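Local structure of beta sliding clamp (6PTR) at the interface of chains A and B. The protein probably tethers DNA polymerase and other proteins to DNA as a ring-shaped homodimer, conferring processivity, and binds the antibiotic griselimycin. Numbering follows the deposited sequence. Chains: chain A/B, Beta sliding clamp.

The interface of chains A and B. Residues chain A 81, 84-85, 88, 116; chain B 284, 287-288.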
ATOM      1  N   LEU A  81      13.811  10.379  -9.226  1.00 19.13           N
ATOM      2  CA  LEU A  81      14.289  11.427  -8.325  1.00 15.68           C
ATOM      3  C   LEU A  81      13.744  12.788  -8.730  1.00 17.38           C
ATOM      4  O   LEU A  81      13.266  13.555  -7.891  1.00 18.26           O
ATOM      5  CB  LEU A  81      15.824  11.455  -8.310  1.00 15.89           C
ATOM      6  CG  LEU A  81      16.450  12.581  -7.468  1.00 16.42           C
ATOM      7  CD1 LEU A  81      16.000  12.527  -6.001  1.00 23.09           C
ATOM      8  CD2 LEU A  81      17.983  12.477  -7.568  1.00 18.68           C
ATOM      9  N   ASP A  84      10.126  12.966  -7.754  1.00 20.33           N
ATOM     10  CA  ASP A  84       9.954  13.097  -6.309  1.00 21.56           C
ATOM     11  C   ASP A  84      10.294  14.506  -5.833  1.00 19.96           C
ATOM     12  O   ASP A  84       9.635  15.041  -4.936  1.00 22.13           O
ATOM     13  CB  ASP A  84      10.811  12.065  -5.573  1.00 25.70           C
ATOM     14  CG  ASP A  84      10.272  10.639  -5.715  1.00 35.75           C
ATOM     15  OD1 ASP A  84       9.070  10.472  -5.993  1.00 37.71           O
ATOM     16  OD2 ASP A  84      11.060   9.690  -5.541  1.00 41.86           O
ATOM     17  N   ILE A  85      11.307  15.131  -6.442  1.00 17.58           N
ATOM     18  CA  ILE A  85      11.633  16.519  -6.129  1.00 18.07           C
ATOM     19  C   ILE A  85      10.479  17.435  -6.517  1.00 20.85           C
ATOM     20  O   ILE A  85      10.010  18.253  -5.713  1.00 21.42           O
ATOM     21  CB  ILE A  85      12.939  16.927  -6.830  1.00 18.96           C
ATOM     22  CG1 ILE A  85      14.125  16.259  -6.119  1.00 17.26           C
ATOM     23  CG2 ILE A  85      13.062  18.467  -6.886  1.00 21.76           C
ATOM     24  CD1 ILE A  85      15.465  16.400  -6.904  1.00 18.16           C
ATOM     25  N   LYS A  88       7.337  17.732  -4.361  1.00 22.81           N
ATOM     26  CA  LYS A  88       7.446  18.507  -3.131  1.00 23.22           C
ATOM     27  C   LYS A  88       7.555  20.006  -3.357  1.00 30.22           C
ATOM     28  O   LYS A  88       7.548  20.768  -2.379  1.00 28.04           O
ATOM     29  CB  LYS A  88       8.677  18.061  -2.338  1.00 23.98           C
ATOM     30  CG  LYS A  88       8.713  16.591  -2.029  1.00 23.62           C
ATOM     31  CD  LYS A  88       9.834  16.278  -1.018  1.00 25.51           C
ATOM     32  CE  LYS A  88       9.953  14.779  -0.839  1.00 27.11           C
ATOM     33  NZ  LYS A  88      10.995  14.394   0.177  1.00 23.99           N
ATOM     34  N   PHE A 116      18.612  22.558  -6.161  1.00 15.66           N
ATOM     35  CA  PHE A 116      19.223  21.249  -6.313  1.00 14.68           C
ATOM     36  C   PHE A 116      20.288  21.305  -7.399  1.00 17.20           C
ATOM     37  O   PHE A 116      20.129  22.005  -8.400  1.00 19.93           O
ATOM     38  CB  PHE A 116      18.191  20.185  -6.727  1.00 18.82           C
ATOM     39  CG  PHE A 116      17.103  19.966  -5.727  1.00 19.22           C
ATOM     40  CD1 PHE A 116      15.960  20.767  -5.726  1.00 19.99           C
ATOM     41  CD2 PHE A 116      17.224  18.953  -4.776  1.00 17.07           C
ATOM     42  CE1 PHE A 116      14.939  20.565  -4.772  1.00 20.69           C
ATOM     43  CE2 PHE A 116      16.201  18.746  -3.820  1.00 17.32           C
ATOM     44  CZ  PHE A 116      15.070  19.554  -3.826  1.00 19.72           C
TER
ATOM     45  N   ARG B 284      12.229  18.840   1.496  1.00 21.02           N
ATOM     46  CA  ARG B 284      12.674  19.058   0.125  1.00 17.34           C
ATOM     47  C   ARG B 284      14.131  18.640  -0.066  1.00 17.68           C
ATOM     48  O   ARG B 284      14.436  17.850  -0.964  1.00 20.68           O
ATOM     49  CB  ARG B 284      12.473  20.524  -0.271  1.00 18.13           C
ATOM     50  CG  ARG B 284      10.999  20.884  -0.455  1.00 19.56           C
ATOM     51  CD  ARG B 284      10.833  22.277  -1.043  1.00 21.87           C
ATOM     52  NE  ARG B 284      11.365  23.348  -0.200  1.00 22.49           N
ATOM     53  CZ  ARG B 284      10.653  24.053   0.672  1.00 28.65           C
ATOM     54  NH1 ARG B 284       9.361  23.797   0.850  1.00 26.24           N
ATOM     55  NH2 ARG B 284      11.230  25.039   1.359  1.00 24.65           N
ATOM     56  N   THR B 287      15.280  14.917  -0.193  1.00 15.59           N
ATOM     57  CA  THR B 287      14.793  14.042  -1.255  1.00 16.65           C
ATOM     58  C   THR B 287      15.946  13.302  -1.922  1.00 19.53           C
ATOM     59  O   THR B 287      15.750  12.191  -2.439  1.00 20.05           O
ATOM     60  CB  THR B 287      14.023  14.848  -2.306  1.00 17.14           C
ATOM     61  OG1 THR B 287      13.049  15.701  -1.673  1.00 19.15           O
ATOM     62  CG2 THR B 287      13.278  13.931  -3.291  1.00 18.88           C
ATOM     63  N   ILE B 288      17.148  13.898  -1.929  1.00 17.50           N
ATOM     64  CA  ILE B 288      18.272  13.266  -2.633  1.00 15.30           C
ATOM     65  C   ILE B 288      19.001  12.235  -1.788  1.00 23.52           C
ATOM     66  O   ILE B 288      19.970  11.634  -2.272  1.00 21.09           O
ATOM     67  CB  ILE B 288      19.295  14.317  -3.130  1.00 18.02           C
ATOM     68  CG1 ILE B 288      19.895  15.059  -1.948  1.00 14.34           C
ATOM     69  CG2 ILE B 288      18.629  15.331  -4.047  1.00 19.27           C
ATOM     70  CD1 ILE B 288      21.097  15.944  -2.364  1.00 18.34           C
TER
HETATM   71  O   HOH W   1       7.649  21.321   0.121  1.00 30.06           O
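Helix 79-88 and strand 114-118 of chain A meet the end of helix 275-285 and the 3-10 turn 286-288 of chain B, where the N-terminal domain of one subunit joins the C-terminal domain of the other in the head-to-tail ring of the DnaN family. B:Thr287 sits at the centre, its methyl and hydroxyl turned to different partners. B:Thr287 CG2 rests on the helix surface, 3.8 Å from both A:Ile85 CG1 and A:Asp84 CB. A:Leu81 CD1 lies against the backbone B:Thr287 O, 3.6 Å away, and a little farther from the methyl. With OG1 beside the backbone N (chi1 -49°), B:Thr287 OG1 donates to the backbone carbonyl B:Arg284 O at 2.7 Å, the donor tilted 32° from the carbonyl plane. B:Thr287 OG1 also accepts from A:Lys88 NZ at 3.1 Å, the two side chains arriving tip to tip. A:Lys88 is extended beyond CG, which carries its terminal amine NZ along the chain B surface to this hydroxyl; the two bonds together should hold the threonine's rotation. A:Phe116 turns its ring edge to B:Arg284 O, which lies in the ring plane 3.4 Å from A:Phe116 CZ, while A:Ile85 CG2 of its own chain backs one face near the rim. B:Ile288 CG2 adds an apolar contact 4.0 Å from A:Phe116 CD2. Beyond the threonine, water 1, in the guanidinium plane at its edge, links B:Arg284 NH1 to the backbone carbonyl A:Lys88 O, 2.6 Å from the water oxygen. The twofold repeats this patch at the other junction.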